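Spermidine/putrescine ABC transporter, periplasmic binding protein (Treponema pallidum, PDB 2V84) probably binds polyamines such as spermidine and putrescine, acting as the substrate-capturing lipoprotein receptor of an ABC transporter. Local coordinates at residues 61-66 against 75-80; 105-110 against 278-283; 136-139 against 143-146; 171-176 against 193-198. All coordinates share one frame; numbering follows the deposited sequence.

Contact 1. Residues 61-66 against 75-80; sequences EDMFAK and DLVVPS
Met63 sets its sulfur against the CG2 methyl of Val77 and its terminal methyl against CB and CG of Pro79, reaching from helix 60-67 toward the end of strand 76-77 and the loop that follows. Its CG stands anti to the backbone N (chi1 171°), which carries the chain off the helix; bends at the next two torsions then curl it, and the terminal methyl comes round to the proline. Met63 SD lies 3.6 Å from Val77 CG2. The neighbouring CG is modelled even closer to that methyl, too close to be trusted. Farther along, Met63 CE rests 3.7 Å from Pro79 CB. The methionine crosses both partners at about a right angle. Its bends at chi2 and chi3 let SD and CE meet different residues. Val78, between them, points away from the helix, and its side chain touches Asn31 of strand 26-32. All three touching residues are buried and the contact is purely apolar, with Met87 of helix 81-89 also against Met63. Backbone bonds from Leu76 to Tyr30 and from Val77 to Cys261 tie the second segment into its surroundings. Helix 60-67 is the connection of a beta-alpha-beta crossover from strand 51-57 to the parallel strand 76-77, with 26-32 between them, and here it packs against the strand it leads to; the 2-1-3 order is consistent with a type II periplasmic binding protein.

Contact 2. Residues 105-110 against 278-283; sequences QFIKES and FFLEPA
Phe106 and Leu280 carry most of this contact, in which a 3-10 turn and the extended chain after it dock on the tight corner between helices 269-279 and 282-292. Pro282, in the first turn of the second helix, supplies a CH-pi interaction: its CG lies over one face of the Phe106 ring, 4.2 Å from the centroid and 27° off the normal. The ring and the proline cross at about a right angle, and CD of the proline sits 3.7 Å from Phe106 CE2. Phe106 CG is anti to its carbonyl carbon, which directs the ring toward the corner. There its CD2 comes within 3.3 Å of Leu280 O, an oblique approach to the ring. That carbonyl already has a polar partner, since His299 NE2 hydrogen-bonds to it, and the imidazole also meets the Phe106 ring with the planes inclined at about 30°. Phe106 and Lys108 are further held by backbone bonds to Arg300 and Ile298, so residues 298-300 accompany the first segment along the contact. Leu280 points at residues 105-110 and, like Ile107, is buried, the two side chains crossing obliquely. At the corner, Glu281 N bonds to Phe278 O at 3.0 Å and closes the turn. Ile107 turns its far methyl inward by a bend at chi2 (-57°), bringing CD1 to 4.1 Å from Leu280 CD2.

Contact 3. Residues 136-139 against 143-146; sequences VNKK and SYAR
Val136 presses both methyls onto one face of the Tyr144 ring, the two side chains running past each other in opposite directions. CG1 makes a CH-pi contact, 3.9 Å from the Tyr144 ring centroid and only 14° off its normal, displaced toward the CD1-CE1 side. Val136 CG2 covers the other half of the same face, at 4.1 Å from Tyr144 CE2, so the isopropyl group straddles the phenol. The ring reaches this place because Tyr144 CG lies between its own backbone N and carbonyl carbon (chi1 54°), which swings it back toward the strand. Lys138 approaches the far end obliquely, with its aliphatic part: its CG is 3.5 Å from Tyr144 OH and CD follows before the chain bends. The hydroxyl's polar bond is made elsewhere, with Asp244 OD2, an oxygen that also takes part in a salt bridge with Arg146 NE. That shared carboxylate would help fix the position of the phenol. The contact closes a short loop in which the chain turns back after strand 125-137. Val136 and Lys138 pair through their backbones with Asp244 and His242, Asn137 with Val222, and Phe246 of strand 243-246 touches both Val136 and Tyr144, with Ile150, farther along the same loop, alongside.

Contact 4. Residues 171-176 against 193-198; sequences GAALAS and AILVTD
Ala172 O is gripped twice by Ser176, a residue that also faces helix 186-200: OG bonds at 2.9 Å and the backbone N at 3.0 Å, from opposite faces of the carbonyl plane. Both bonds stay within helix 166-176, which packs on helix 186-200 in a helix-helix crossing, the axes of 171-176 and 193-198 passing 9.1 Å apart at a steep 113°. Thr197 repeats the pattern on the second helix, its N and OG1 both bonding to Ala193 O. The crossing itself is apolar. Ala173 points at the partner helix, and Leu195 and Val196 both touch its CB from successive positions. With CG anti to the backbone N (chi1 -168°), Leu195 reaches across so that its CD2 meets the backbone of the first helix, 3.8 Å from Ala173 O, and lies 4.3 Å from Ser176 CB. Val340 of helix 330-342 touches Val196 as well, and Trp200 flanks Ala173 and Ser176. Helix 166-176 begins at Met166, one of the residues predicted to bind spermidine, whose side chain is about 9 Å from that of Val196. The tightest apolar touch is Val196 CG2 against Ala173 CB, at 3.7 Å.

The four contacts fall into two pairs, consistent with the two lobes of a type II periplasmic binding protein. Contacts 1 and 2 have centres about 22 Å apart and nearest atoms about 8 Å apart; contacts 3 and 4 are similarly spaced, about 21 Å between centres and 9 Å between nearest atoms. Across the pairs the centres lie about 28 to 36 Å apart, contacts 1 and 4 being the nearest, with about 13 Å between atoms. Both contacts 3 and 4 fall in the long stretch of sequence separating the two segments of contact 2. Contact 4 comes nearest the predicted spermidine site, residues 165-168, three of which helix 166-176 carries; the other contacts are structural packing away from it.

Contact 1. Residues 61-66 against 75-80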
loop_
_atom_site.group_PDB
_atom_site.type_symbol
_atom_site.label_atom_id
_atom_site.label_comp_id
_atom_site.label_asym_id
_atom_site.label_seq_id
_atom_site.Cartn_x
_atom_site.Cartn_y
_atom_site.Cartn_z
ATOM N N GLU A 61 -0.403 -7.604 9.652
ATOM C CA GLU A 61 -0.428 -8.759 10.558
ATOM C C GLU A 61 -0.410 -8.256 11.989
ATOM O O GLU A 61 -1.218 -8.672 12.818
ATOM C CB GLU A 61 0.766 -9.695 10.327
ATOM C CG GLU A 61 0.593 -10.672 9.176
ATOM C CD GLU A 61 -0.647 -11.534 9.301
ATOM O OE1 GLU A 61 -1.099 -11.795 10.438
ATOM O OE2 GLU A 61 -1.171 -11.950 8.248
ATOM N N ASP A 62 0.514 -7.337 12.257
ATOM C CA ASP A 62 0.680 -6.755 13.604
ATOM C C ASP A 62 -0.567 -5.980 14.083
ATOM O O ASP A 62 -1.021 -6.138 15.217
ATOM C CB ASP A 62 1.880 -5.803 13.596
ATOM C CG ASP A 62 3.210 -6.523 13.657
ATOM O OD1 ASP A 62 3.243 -7.722 14.029
ATOM O OD2 ASP A 62 4.237 -5.880 13.334
ATOM N N MET A 63 -1.093 -5.123 13.205
ATOM C CA MET A 63 -2.347 -4.418 13.429
ATOM C C MET A 63 -3.421 -5.417 13.761
ATOM O O MET A 63 -4.145 -5.246 14.748
ATOM C CB MET A 63 -2.759 -3.658 12.166
ATOM C CG MET A 63 -4.167 -3.063 12.220
ATOM S SD MET A 63 -5.542 -4.174 11.792
ATOM C CE MET A 63 -5.184 -4.427 10.050
ATOM N N PHE A 64 -3.527 -6.453 12.926
ATOM C CA PHE A 64 -4.603 -7.434 13.054
ATOM C C PHE A 64 -4.549 -8.059 14.431
ATOM O O PHE A 64 -5.585 -8.236 15.070
ATOM C CB PHE A 64 -4.509 -8.510 11.961
ATOM C CG PHE A 64 -5.566 -9.562 12.058
ATOM C CD1 PHE A 64 -6.784 -9.406 11.399
ATOM C CD2 PHE A 64 -5.363 -10.705 12.838
ATOM C CE1 PHE A 64 -7.781 -10.374 11.497
ATOM C CE2 PHE A 64 -6.352 -11.676 12.946
ATOM C CZ PHE A 64 -7.568 -11.511 12.280
ATOM N N ALA A 65 -3.327 -8.374 14.877
ATOM C CA ALA A 65 -3.080 -9.013 16.176
ATOM C C ALA A 65 -3.621 -8.230 17.353
ATOM O O ALA A 65 -4.119 -8.813 18.318
ATOM C CB ALA A 65 -1.605 -9.236 16.366
ATOM N N LYS A 66 -3.508 -6.908 17.296
ATOM C CA LYS A 66 -4.039 -6.067 18.368
ATOM C C LYS A 66 -5.558 -6.022 18.347
ATOM O O LYS A 66 -6.199 -5.862 19.395
ATOM C CB LYS A 66 -3.456 -4.664 18.273
ATOM C CG LYS A 66 -3.165 -4.030 19.616
ATOM C CD LYS A 66 -1.802 -3.386 19.561
ATOM C CE LYS A 66 -1.631 -2.327 20.619
ATOM N NZ LYS A 66 -0.469 -1.458 20.269
ATOM N N ASP A 75 -10.115 3.615 17.940
ATOM C CA ASP A 75 -11.284 4.181 17.286
ATOM C C ASP A 75 -11.158 4.099 15.784
ATOM O O ASP A 75 -12.156 4.007 15.100
ATOM C CB ASP A 75 -11.485 5.625 17.719
ATOM C CG ASP A 75 -11.710 5.742 19.208
ATOM O OD1 ASP A 75 -12.582 5.009 19.710
ATOM O OD2 ASP A 75 -11.017 6.542 19.868
ATOM N N LEU A 76 -9.925 4.133 15.282
ATOM C CA LEU A 76 -9.668 4.046 13.836
ATOM C C LEU A 76 -8.485 3.129 13.615
ATOM O O LEU A 76 -7.561 3.113 14.423
ATOM C CB LEU A 76 -9.353 5.419 13.245
ATOM C CG LEU A 76 -10.555 6.301 12.932
ATOM C CD1 LEU A 76 -10.076 7.666 12.476
ATOM C CD2 LEU A 76 -11.495 5.635 11.881
ATOM N N VAL A 77 -8.531 2.368 12.524
ATOM C CA VAL A 77 -7.405 1.535 12.086
ATOM C C VAL A 77 -7.374 1.651 10.566
ATOM O O VAL A 77 -8.346 2.092 9.981
ATOM C CB VAL A 77 -7.588 0.058 12.547
ATOM C CG1 VAL A 77 -8.803 -0.588 11.828
ATOM C CG2 VAL A 77 -6.342 -0.733 12.314
ATOM N N VAL A 78 -6.254 1.314 9.927
ATOM C CA VAL A 78 -6.130 1.530 8.479
ATOM C C VAL A 78 -5.625 0.250 7.749
ATOM O O VAL A 78 -4.441 0.153 7.398
ATOM C CB VAL A 78 -5.235 2.777 8.190
ATOM C CG1 VAL A 78 -5.071 3.033 6.678
ATOM C CG2 VAL A 78 -5.786 4.040 8.895
ATOM N N PRO A 79 -6.521 -0.743 7.536
ATOM C CA PRO A 79 -6.155 -1.984 6.855
ATOM C C PRO A 79 -6.186 -1.886 5.345
ATOM O O PRO A 79 -6.793 -0.954 4.797
ATOM C CB PRO A 79 -7.222 -2.986 7.365
ATOM C CG PRO A 79 -7.980 -2.262 8.390
ATOM C CD PRO A 79 -7.898 -0.829 8.025
ATOM N N SER A 80 -5.512 -2.831 4.679
ATOM C CA SER A 80 -5.488 -2.915 3.218
ATOM C C SER A 80 -6.707 -3.712 2.795
ATOM O O SER A 80 -7.378 -4.293 3.638
ATOM C CB SER A 80 -4.217 -3.624 2.750
ATOM O OG SER A 80 -4.043 -4.851 3.447
#

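Contact 2. Residues 105-110 against 278-283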
loop_
_atom_site.group_PDB
_atom_site.type_symbol
_atom_site.label_atom_id
_atom_site.label_comp_id
_atom_site.label_asym_id
_atom_site.label_seq_id
_atom_site.Cartn_x
_atom_site.Cartn_y
_atom_site.Cartn_z
ATOM N N GLN A 105 -18.333 11.984 -0.370
ATOM C CA GLN A 105 -18.730 12.371 -1.722
ATOM C C GLN A 105 -17.539 12.741 -2.619
ATOM O O GLN A 105 -17.703 12.937 -3.824
ATOM C CB GLN A 105 -19.769 13.498 -1.681
ATOM C CG GLN A 105 -21.140 13.040 -1.213
ATOM C CD GLN A 105 -21.631 11.813 -1.955
ATOM O OE1 GLN A 105 -21.899 11.865 -3.156
ATOM N NE2 GLN A 105 -21.749 10.699 -1.243
ATOM N N PHE A 106 -16.345 12.826 -2.036
ATOM C CA PHE A 106 -15.141 13.126 -2.822
ATOM C C PHE A 106 -14.435 11.873 -3.350
ATOM O O PHE A 106 -13.418 11.976 -4.059
ATOM C CB PHE A 106 -14.172 13.959 -1.998
ATOM C CG PHE A 106 -14.695 15.312 -1.643
ATOM C CD1 PHE A 106 -15.286 16.117 -2.608
ATOM C CD2 PHE A 106 -14.575 15.797 -0.347
ATOM C CE1 PHE A 106 -15.767 17.383 -2.277
ATOM C CE2 PHE A 106 -15.039 17.052 -0.014
ATOM C CZ PHE A 106 -15.644 17.844 -0.974
ATOM N N ILE A 107 -14.975 10.705 -3.007
ATOM C CA ILE A 107 -14.382 9.428 -3.411
ATOM C C ILE A 107 -14.758 9.224 -4.878
ATOM O O ILE A 107 -15.939 9.205 -5.227
ATOM C CB ILE A 107 -14.787 8.240 -2.459
ATOM C CG1 ILE A 107 -14.235 8.421 -1.028
ATOM C CG2 ILE A 107 -14.276 6.892 -2.962
ATOM C CD1 ILE A 107 -12.733 8.581 -0.957
ATOM N N LYS A 108 -13.747 9.122 -5.741
ATOM C CA LYS A 108 -13.952 8.967 -7.189
ATOM C C LYS A 108 -14.855 7.779 -7.490
ATOM O O LYS A 108 -14.775 6.764 -6.830
ATOM C CB LYS A 108 -12.608 8.775 -7.910
ATOM C CG LYS A 108 -11.829 10.059 -8.136
ATOM C CD LYS A 108 -10.471 9.844 -8.802
ATOM C CE LYS A 108 -9.783 11.196 -8.997
ATOM N NZ LYS A 108 -8.427 11.186 -9.630
ATOM N N GLU A 109 -15.700 7.899 -8.509
ATOM C CA GLU A 109 -16.556 6.774 -8.912
ATOM C C GLU A 109 -15.742 5.526 -9.300
ATOM O O GLU A 109 -16.151 4.391 -9.008
ATOM C CB GLU A 109 -17.491 7.182 -10.055
ATOM C CG GLU A 109 -18.464 6.076 -10.502
ATOM C CD GLU A 109 -19.187 5.388 -9.333
ATOM O OE1 GLU A 109 -19.769 6.091 -8.472
ATOM O OE2 GLU A 109 -19.169 4.134 -9.280
ATOM N N SER A 110 -14.585 5.749 -9.932
ATOM C CA SER A 110 -13.757 4.663 -10.442
ATOM C C SER A 110 -13.216 3.822 -9.303
ATOM O O SER A 110 -13.042 2.610 -9.447
ATOM C CB SER A 110 -12.611 5.207 -11.294
ATOM O OG SER A 110 -11.914 6.224 -10.607
ATOM N N PHE A 278 -12.541 14.808 8.243
ATOM C CA PHE A 278 -11.476 15.823 8.217
ATOM C C PHE A 278 -10.399 15.460 7.175
ATOM O O PHE A 278 -9.970 16.291 6.372
ATOM C CB PHE A 278 -10.874 15.933 9.629
ATOM C CG PHE A 278 -9.629 16.783 9.724
ATOM C CD1 PHE A 278 -8.359 16.217 9.532
ATOM C CD2 PHE A 278 -9.714 18.126 10.085
ATOM C CE1 PHE A 278 -7.192 17.006 9.652
ATOM C CE2 PHE A 278 -8.553 18.920 10.212
ATOM C CZ PHE A 278 -7.301 18.355 9.996
ATOM N N PHE A 279 -9.989 14.206 7.184
ATOM C CA PHE A 279 -8.908 13.730 6.311
ATOM C C PHE A 279 -9.292 13.863 4.838
ATOM O O PHE A 279 -8.452 14.149 3.976
ATOM C CB PHE A 279 -8.609 12.282 6.685
ATOM C CG PHE A 279 -7.340 11.747 6.113
ATOM C CD1 PHE A 279 -6.109 12.026 6.718
ATOM C CD2 PHE A 279 -7.375 10.928 4.988
ATOM C CE1 PHE A 279 -4.919 11.505 6.179
ATOM C CE2 PHE A 279 -6.196 10.391 4.454
ATOM C CZ PHE A 279 -4.967 10.697 5.054
ATOM N N LEU A 280 -10.584 13.671 4.563
ATOM C CA LEU A 280 -11.120 13.777 3.205
ATOM C C LEU A 280 -11.515 15.202 2.781
ATOM O O LEU A 280 -12.018 15.385 1.676
ATOM C CB LEU A 280 -12.311 12.838 3.006
ATOM C CG LEU A 280 -12.013 11.327 3.033
ATOM C CD1 LEU A 280 -13.321 10.558 2.910
ATOM C CD2 LEU A 280 -11.023 10.902 1.969
ATOM N N GLU A 281 -11.304 16.189 3.649
ATOM C CA GLU A 281 -11.397 17.588 3.232
ATOM C C GLU A 281 -10.321 17.818 2.167
ATOM O O GLU A 281 -9.186 17.427 2.378
ATOM C CB GLU A 281 -11.183 18.522 4.420
ATOM C CG GLU A 281 -11.898 19.854 4.299
ATOM C CD GLU A 281 -13.415 19.747 4.368
ATOM O OE1 GLU A 281 -13.954 19.420 5.465
ATOM O OE2 GLU A 281 -14.069 20.033 3.331
ATOM N N PRO A 282 -10.685 18.427 1.021
ATOM C CA PRO A 282 -9.825 18.556 -0.172
ATOM C C PRO A 282 -8.413 19.069 0.082
ATOM O O PRO A 282 -7.449 18.492 -0.435
ATOM C CB PRO A 282 -10.600 19.551 -1.031
ATOM C CG PRO A 282 -12.014 19.246 -0.697
ATOM C CD PRO A 282 -12.006 19.032 0.777
ATOM N N ALA A 283 -8.298 20.152 0.859
ATOM C CA ALA A 283 -6.991 20.723 1.184
ATOM C C ALA A 283 -6.173 19.833 2.107
ATOM O O ALA A 283 -4.940 19.766 1.986
ATOM C CB ALA A 283 -7.145 22.118 1.790
#

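Contact 3. Residues 136-139 against 143-146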
loop_
_atom_site.group_PDB
_atom_site.type_symbol
_atom_site.label_atom_id
_atom_site.label_comp_id
_atom_site.label_asym_id
_atom_site.label_seq_id
_atom_site.Cartn_x
_atom_site.Cartn_y
_atom_site.Cartn_z
ATOM N N VAL A 136 14.876 2.332 -10.784
ATOM C CA VAL A 136 16.083 1.944 -11.487
ATOM C C VAL A 136 17.017 3.129 -11.413
ATOM O O VAL A 136 16.575 4.251 -11.626
ATOM C CB VAL A 136 15.838 1.616 -12.966
ATOM C CG1 VAL A 136 17.158 1.365 -13.659
ATOM C CG2 VAL A 136 14.958 0.357 -13.097
ATOM N N ASN A 137 18.279 2.869 -11.083
ATOM C CA ASN A 137 19.337 3.879 -11.132
ATOM C C ASN A 137 19.824 3.951 -12.591
ATOM O O ASN A 137 20.527 3.053 -13.063
ATOM C CB ASN A 137 20.466 3.500 -10.151
ATOM C CG ASN A 137 21.628 4.473 -10.184
ATOM O OD1 ASN A 137 21.849 5.136 -11.185
ATOM N ND2 ASN A 137 22.388 4.557 -9.082
ATOM N N LYS A 138 19.399 5.007 -13.291
ATOM C CA LYS A 138 19.571 5.179 -14.741
ATOM C C LYS A 138 21.011 5.424 -15.158
ATOM O O LYS A 138 21.375 5.199 -16.321
ATOM C CB LYS A 138 18.749 6.370 -15.237
ATOM C CG LYS A 138 17.256 6.217 -15.205
ATOM C CD LYS A 138 16.579 7.286 -16.076
ATOM C CE LYS A 138 16.582 8.662 -15.428
ATOM N NZ LYS A 138 15.774 9.667 -16.197
ATOM N N LYS A 139 21.832 5.933 -14.241
ATOM C CA LYS A 139 23.249 6.083 -14.548
ATOM C C LYS A 139 23.981 4.741 -14.437
ATOM O O LYS A 139 24.941 4.499 -15.163
ATOM C CB LYS A 139 23.921 7.216 -13.735
ATOM C CG LYS A 139 24.129 6.961 -12.250
ATOM C CD LYS A 139 24.508 8.250 -11.491
ATOM C CE LYS A 139 23.898 8.236 -10.063
ATOM N NZ LYS A 139 24.376 9.386 -9.236
ATOM N N SER A 143 20.331 0.847 -20.013
ATOM C CA SER A 143 19.367 0.125 -20.861
ATOM C C SER A 143 18.567 -0.933 -20.081
ATOM O O SER A 143 19.135 -1.820 -19.456
ATOM C CB SER A 143 20.081 -0.501 -22.080
ATOM O OG SER A 143 19.147 -1.147 -22.942
ATOM N N TYR A 144 17.246 -0.824 -20.114
ATOM C CA TYR A 144 16.383 -1.774 -19.401
ATOM C C TYR A 144 14.976 -1.698 -19.959
ATOM O O TYR A 144 14.569 -0.650 -20.476
ATOM C CB TYR A 144 16.380 -1.487 -17.872
ATOM C CG TYR A 144 16.025 -0.055 -17.540
ATOM C CD1 TYR A 144 17.002 0.953 -17.586
ATOM C CD2 TYR A 144 14.709 0.305 -17.208
ATOM C CE1 TYR A 144 16.678 2.281 -17.305
ATOM C CE2 TYR A 144 14.370 1.632 -16.933
ATOM C CZ TYR A 144 15.379 2.613 -17.000
ATOM O OH TYR A 144 15.078 3.926 -16.737
ATOM N N ALA A 145 14.235 -2.802 -19.849
ATOM C CA ALA A 145 12.811 -2.776 -20.150
ATOM C C ALA A 145 12.103 -2.506 -18.839
ATOM O O ALA A 145 12.584 -2.913 -17.774
ATOM C CB ALA A 145 12.338 -4.119 -20.763
ATOM N N ARG A 146 10.959 -1.825 -18.913
ATOM C CA ARG A 146 10.228 -1.391 -17.722
ATOM C C ARG A 146 9.222 -2.464 -17.303
ATOM O O ARG A 146 8.000 -2.306 -17.437
ATOM C CB ARG A 146 9.531 -0.053 -17.995
ATOM C CG ARG A 146 10.478 1.118 -18.164
ATOM C CD ARG A 146 9.711 2.461 -18.029
ATOM N NE ARG A 146 10.596 3.628 -18.099
ATOM C CZ ARG A 146 11.034 4.202 -19.226
ATOM N NH1 ARG A 146 10.686 3.731 -20.422
ATOM N NH2 ARG A 146 11.842 5.259 -19.169
#

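Contact 4. Residues 171-176 against 193-198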
loop_
_atom_site.group_PDB
_atom_site.type_symbol
_atom_site.label_atom_id
_atom_site.label_comp_id
_atom_site.label_asym_id
_atom_site.label_seq_id
_atom_site.Cartn_x
_atom_site.Cartn_y
_atom_site.Cartn_z
ATOM N N GLY A 171 2.466 -11.737 -6.295
ATOM C CA GLY A 171 1.596 -10.954 -7.171
ATOM C C GLY A 171 2.295 -10.510 -8.440
ATOM O O GLY A 171 1.756 -10.656 -9.538
ATOM N N ALA A 172 3.500 -9.974 -8.291
ATOM C CA ALA A 172 4.317 -9.580 -9.449
ATOM C C ALA A 172 4.622 -10.754 -10.368
ATOM O O ALA A 172 4.595 -10.609 -11.588
ATOM C CB ALA A 172 5.581 -8.942 -8.984
ATOM N N ALA A 173 4.918 -11.911 -9.781
ATOM C CA ALA A 173 5.187 -13.134 -10.542
ATOM C C ALA A 173 3.942 -13.619 -11.267
ATOM O O ALA A 173 3.996 -13.945 -12.456
ATOM C CB ALA A 173 5.730 -14.214 -9.637
ATOM N N LEU A 174 2.826 -13.645 -10.548
ATOM C CA LEU A 174 1.514 -13.987 -11.133
ATOM C C LEU A 174 1.146 -13.058 -12.287
ATOM O O LEU A 174 0.790 -13.531 -13.368
ATOM C CB LEU A 174 0.435 -13.947 -10.061
ATOM C CG LEU A 174 0.444 -15.137 -9.096
ATOM C CD1 LEU A 174 -0.342 -14.838 -7.821
ATOM C CD2 LEU A 174 -0.087 -16.380 -9.794
ATOM N N ALA A 175 1.247 -11.742 -12.051
ATOM C CA ALA A 175 1.018 -10.726 -13.067
ATOM C C ALA A 175 1.857 -10.992 -14.326
ATOM O O ALA A 175 1.310 -11.102 -15.421
ATOM C CB ALA A 175 1.287 -9.338 -12.506
ATOM N N SER A 176 3.172 -11.121 -14.155
ATOM C CA SER A 176 4.084 -11.435 -15.265
ATOM C C SER A 176 3.656 -12.647 -16.079
ATOM O O SER A 176 3.751 -12.624 -17.302
ATOM C CB SER A 176 5.504 -11.675 -14.759
ATOM O OG SER A 176 5.994 -10.523 -14.121
ATOM N N ALA A 193 5.832 -19.407 -8.031
ATOM C CA ALA A 193 6.908 -19.745 -7.086
ATOM C C ALA A 193 8.215 -20.121 -7.782
ATOM O O ALA A 193 9.299 -19.727 -7.332
ATOM C CB ALA A 193 6.472 -20.856 -6.171
ATOM N N ILE A 194 8.110 -20.901 -8.858
ATOM C CA ILE A 194 9.287 -21.301 -9.631
ATOM C C ILE A 194 9.919 -20.078 -10.299
ATOM O O ILE A 194 11.146 -19.954 -10.333
ATOM C CB ILE A 194 8.958 -22.376 -10.691
ATOM C CG1 ILE A 194 8.629 -23.709 -10.002
ATOM C CG2 ILE A 194 10.138 -22.548 -11.657
ATOM C CD1 ILE A 194 7.925 -24.758 -10.891
ATOM N N LEU A 195 9.081 -19.187 -10.830
ATOM C CA LEU A 195 9.588 -17.932 -11.404
ATOM C C LEU A 195 10.425 -17.128 -10.395
ATOM O O LEU A 195 11.553 -16.724 -10.695
ATOM C CB LEU A 195 8.435 -17.087 -11.961
ATOM C CG LEU A 195 8.792 -15.879 -12.834
ATOM C CD1 LEU A 195 9.569 -16.312 -14.100
ATOM C CD2 LEU A 195 7.570 -15.091 -13.201
ATOM N N VAL A 196 9.877 -16.889 -9.200
ATOM C CA VAL A 196 10.610 -16.136 -8.162
ATOM C C VAL A 196 11.869 -16.888 -7.731
ATOM O O VAL A 196 12.947 -16.311 -7.686
ATOM C CB VAL A 196 9.745 -15.831 -6.898
ATOM C CG1 VAL A 196 10.525 -14.979 -5.923
ATOM C CG2 VAL A 196 8.437 -15.144 -7.266
ATOM N N THR A 197 11.720 -18.175 -7.401
ATOM C CA THR A 197 12.846 -18.967 -6.897
ATOM C C THR A 197 13.954 -19.153 -7.919
ATOM O O THR A 197 15.120 -18.911 -7.620
ATOM C CB THR A 197 12.375 -20.336 -6.391
ATOM O OG1 THR A 197 11.379 -20.116 -5.403
ATOM C CG2 THR A 197 13.510 -21.121 -5.780
ATOM N N ASP A 198 13.576 -19.576 -9.120
ATOM C CA ASP A 198 14.554 -19.932 -10.132
ATOM C C ASP A 198 15.038 -18.800 -11.004
ATOM O O ASP A 198 16.137 -18.892 -11.552
ATOM C CB ASP A 198 14.034 -21.075 -11.016
ATOM C CG ASP A 198 14.055 -22.417 -10.312
ATOM O OD1 ASP A 198 14.752 -22.540 -9.271
ATOM O OD2 ASP A 198 13.374 -23.344 -10.812
#